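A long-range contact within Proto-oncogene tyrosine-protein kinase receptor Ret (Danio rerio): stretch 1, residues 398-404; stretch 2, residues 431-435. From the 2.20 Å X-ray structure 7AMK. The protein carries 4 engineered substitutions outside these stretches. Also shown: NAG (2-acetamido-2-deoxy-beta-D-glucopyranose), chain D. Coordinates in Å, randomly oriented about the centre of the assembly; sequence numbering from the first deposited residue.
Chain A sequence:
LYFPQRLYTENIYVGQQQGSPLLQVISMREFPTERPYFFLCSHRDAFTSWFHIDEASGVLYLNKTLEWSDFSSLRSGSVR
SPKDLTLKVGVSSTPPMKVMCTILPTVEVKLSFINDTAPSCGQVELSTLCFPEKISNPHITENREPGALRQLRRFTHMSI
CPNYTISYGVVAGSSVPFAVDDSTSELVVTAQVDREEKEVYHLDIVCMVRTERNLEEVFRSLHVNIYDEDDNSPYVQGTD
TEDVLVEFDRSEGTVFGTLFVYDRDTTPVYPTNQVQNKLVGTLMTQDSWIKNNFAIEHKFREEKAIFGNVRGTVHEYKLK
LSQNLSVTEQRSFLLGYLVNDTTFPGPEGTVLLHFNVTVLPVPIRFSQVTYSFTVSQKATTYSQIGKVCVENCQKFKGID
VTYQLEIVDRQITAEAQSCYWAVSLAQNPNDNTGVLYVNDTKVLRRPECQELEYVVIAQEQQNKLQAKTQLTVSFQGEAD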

# COMPACT_ATOMS: atom_id res chain seq x y z
N GLY A 398 5.15 11.26 4.98
CA GLY A 398 6.43 11.76 4.51
C GLY A 398 6.75 13.18 4.94
O GLY A 398 7.74 13.75 4.45
N ILE A 399 5.95 13.76 5.82
CA ILE A 399 6.14 15.12 6.33
C ILE A 399 6.27 15.02 7.84
O ILE A 399 5.31 14.61 8.51
CB ILE A 399 4.97 16.04 5.95
CG1 ILE A 399 4.72 16.00 4.43
CG2 ILE A 399 5.22 17.45 6.45
CD1 ILE A 399 3.41 16.61 4.00
N ASP A 400 7.42 15.38 8.37
CA ASP A 400 7.68 15.29 9.80
C ASP A 400 7.48 16.66 10.45
O ASP A 400 8.22 17.60 10.16
CB ASP A 400 9.08 14.77 10.07
CG ASP A 400 9.37 14.60 11.55
OD1 ASP A 400 8.43 14.73 12.36
OD2 ASP A 400 10.54 14.35 11.90
N VAL A 401 6.49 16.75 11.33
CA VAL A 401 6.23 17.96 12.10
C VAL A 401 6.33 17.61 13.58
O VAL A 401 5.76 16.60 14.02
CB VAL A 401 4.85 18.56 11.77
CG1 VAL A 401 4.50 19.70 12.74
CG2 VAL A 401 4.82 19.05 10.31
N THR A 402 7.08 18.41 14.32
CA THR A 402 7.25 18.23 15.75
C THR A 402 6.61 19.41 16.48
O THR A 402 6.68 20.54 16.01
CB THR A 402 8.72 18.14 16.11
OG1 THR A 402 9.39 19.28 15.55
CG2 THR A 402 9.33 16.87 15.51
N TYR A 403 5.97 19.13 17.60
CA TYR A 403 5.21 20.13 18.34
C TYR A 403 5.87 20.41 19.69
O TYR A 403 6.45 19.52 20.31
CB TYR A 403 3.76 19.66 18.55
CG TYR A 403 3.01 19.43 17.25
CD1 TYR A 403 3.12 18.24 16.56
CD2 TYR A 403 2.20 20.43 16.71
CE1 TYR A 403 2.44 18.03 15.36
CE2 TYR A 403 1.53 20.24 15.50
CZ TYR A 403 1.65 19.04 14.84
OH TYR A 403 0.97 18.84 13.65
N GLN A 404 5.79 21.67 20.12
CA GLN A 404 6.36 22.08 21.39
C GLN A 404 5.43 23.07 22.08
O GLN A 404 4.73 23.85 21.43
CB GLN A 404 7.74 22.71 21.19
CG GLN A 404 8.85 21.88 21.77
N ASP A 431 0.40 10.18 13.53
CA ASP A 431 -0.33 11.16 12.73
C ASP A 431 0.49 12.39 12.41
O ASP A 431 0.04 13.20 11.59
CB ASP A 431 -1.60 11.61 13.46
CG ASP A 431 -2.39 10.46 14.02
OD1 ASP A 431 -2.47 9.41 13.34
OD2 ASP A 431 -2.92 10.60 15.14
N ASN A 432 1.65 12.57 13.02
CA ASN A 432 2.27 13.88 13.12
C ASN A 432 1.36 14.81 13.92
O ASN A 432 1.20 15.99 13.61
CB ASN A 432 2.58 14.46 11.73
N THR A 433 0.74 14.25 14.95
CA THR A 433 -0.15 14.95 15.87
C THR A 433 0.57 15.18 17.20
O THR A 433 1.55 14.51 17.53
CB THR A 433 -1.44 14.15 16.06
OG1 THR A 433 -2.31 14.78 17.00
CG2 THR A 433 -1.14 12.76 16.56
N GLY A 434 0.09 16.16 17.95
CA GLY A 434 0.58 16.42 19.30
C GLY A 434 -0.48 16.03 20.31
O GLY A 434 -1.67 16.29 20.10
N VAL A 435 -0.05 15.39 21.40
CA VAL A 435 -0.95 14.93 22.45
C VAL A 435 -0.61 15.67 23.74
O VAL A 435 0.49 15.50 24.28
CB VAL A 435 -0.86 13.41 22.65
CG1 VAL A 435 -1.61 12.99 23.93
CG2 VAL A 435 -1.40 12.67 21.41
C1 NAG D . 10.77 10.15 4.92
C2 NAG D . 11.96 10.20 5.88
C3 NAG D . 11.95 8.99 6.82
C4 NAG D . 10.60 8.86 7.52
C5 NAG D . 9.47 8.86 6.50
C6 NAG D . 8.10 8.87 7.13
C7 NAG D . 13.90 9.25 4.69
C8 NAG D . 15.18 9.57 3.98
N2 NAG D . 13.22 10.30 5.17
O3 NAG D . 12.99 9.14 7.77
O4 NAG D . 10.55 7.65 8.27
O5 NAG D . 9.55 10.02 5.66
O6 NAG D . 7.72 10.19 7.50
O7 NAG D . 13.50 8.10 4.83

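This is a small contact in which one tyrosine side chain, Tyr-403, lies against the backbone of a second stretch and is fixed there by a single hydrogen bond. About 188 Å² is buried, both sides summed. Touching residues are at least 29 positions apart in the sequence.

Tyr-403 sits in a strand, and its CA-to-CB bond points toward the other stretch. With chi1 near -61° (m) and chi2 near 84°, the ring runs back along Gly-434, Thr-433 and Asn-432. Tyr-403 OH donates a hydrogen bond to Asn-432 O, 2.9 Å away. This oxygen lies at the ring edge, near the ring plane, where a phenol hydroxyl can reach it. Tyrosine suits the site because it combines a flat apolar ring with a polar tip, so a buried carbonyl gains a partner.

Gly-434 lies over one face of the ring, with its N 3.9 Å from Tyr-403 CD1. Its lack of a side chain matters here. An ideal CB on Gly-434 would point toward the other stretch and stand 3.4 Å from Tyr-403 CG, which is tight. Thr-433 adds backbone packing, its C 3.9 Å from Tyr-403 CE1. Its own CA-to-CB bond points away, and its OG1 is hydrogen-bonded elsewhere in the structure.

Asn-432 is the most covered residue of the contact. Its phi/psi of 63/38 is left-handed, a conformation that asparagine tolerates better than most residues. The side chain is modelled only to CB, and Asn-432 CB lies 4.2 Å from Ile-399 O and 4.5 Å from Val-401 O. Ile-399 and Val-401 are buried, and both side chains leave the backbone sideways to the other stretch. The CA-to-CB bond of Thr-402, between Val-401 and Tyr-403, points away, in keeping with the alternation of a strand.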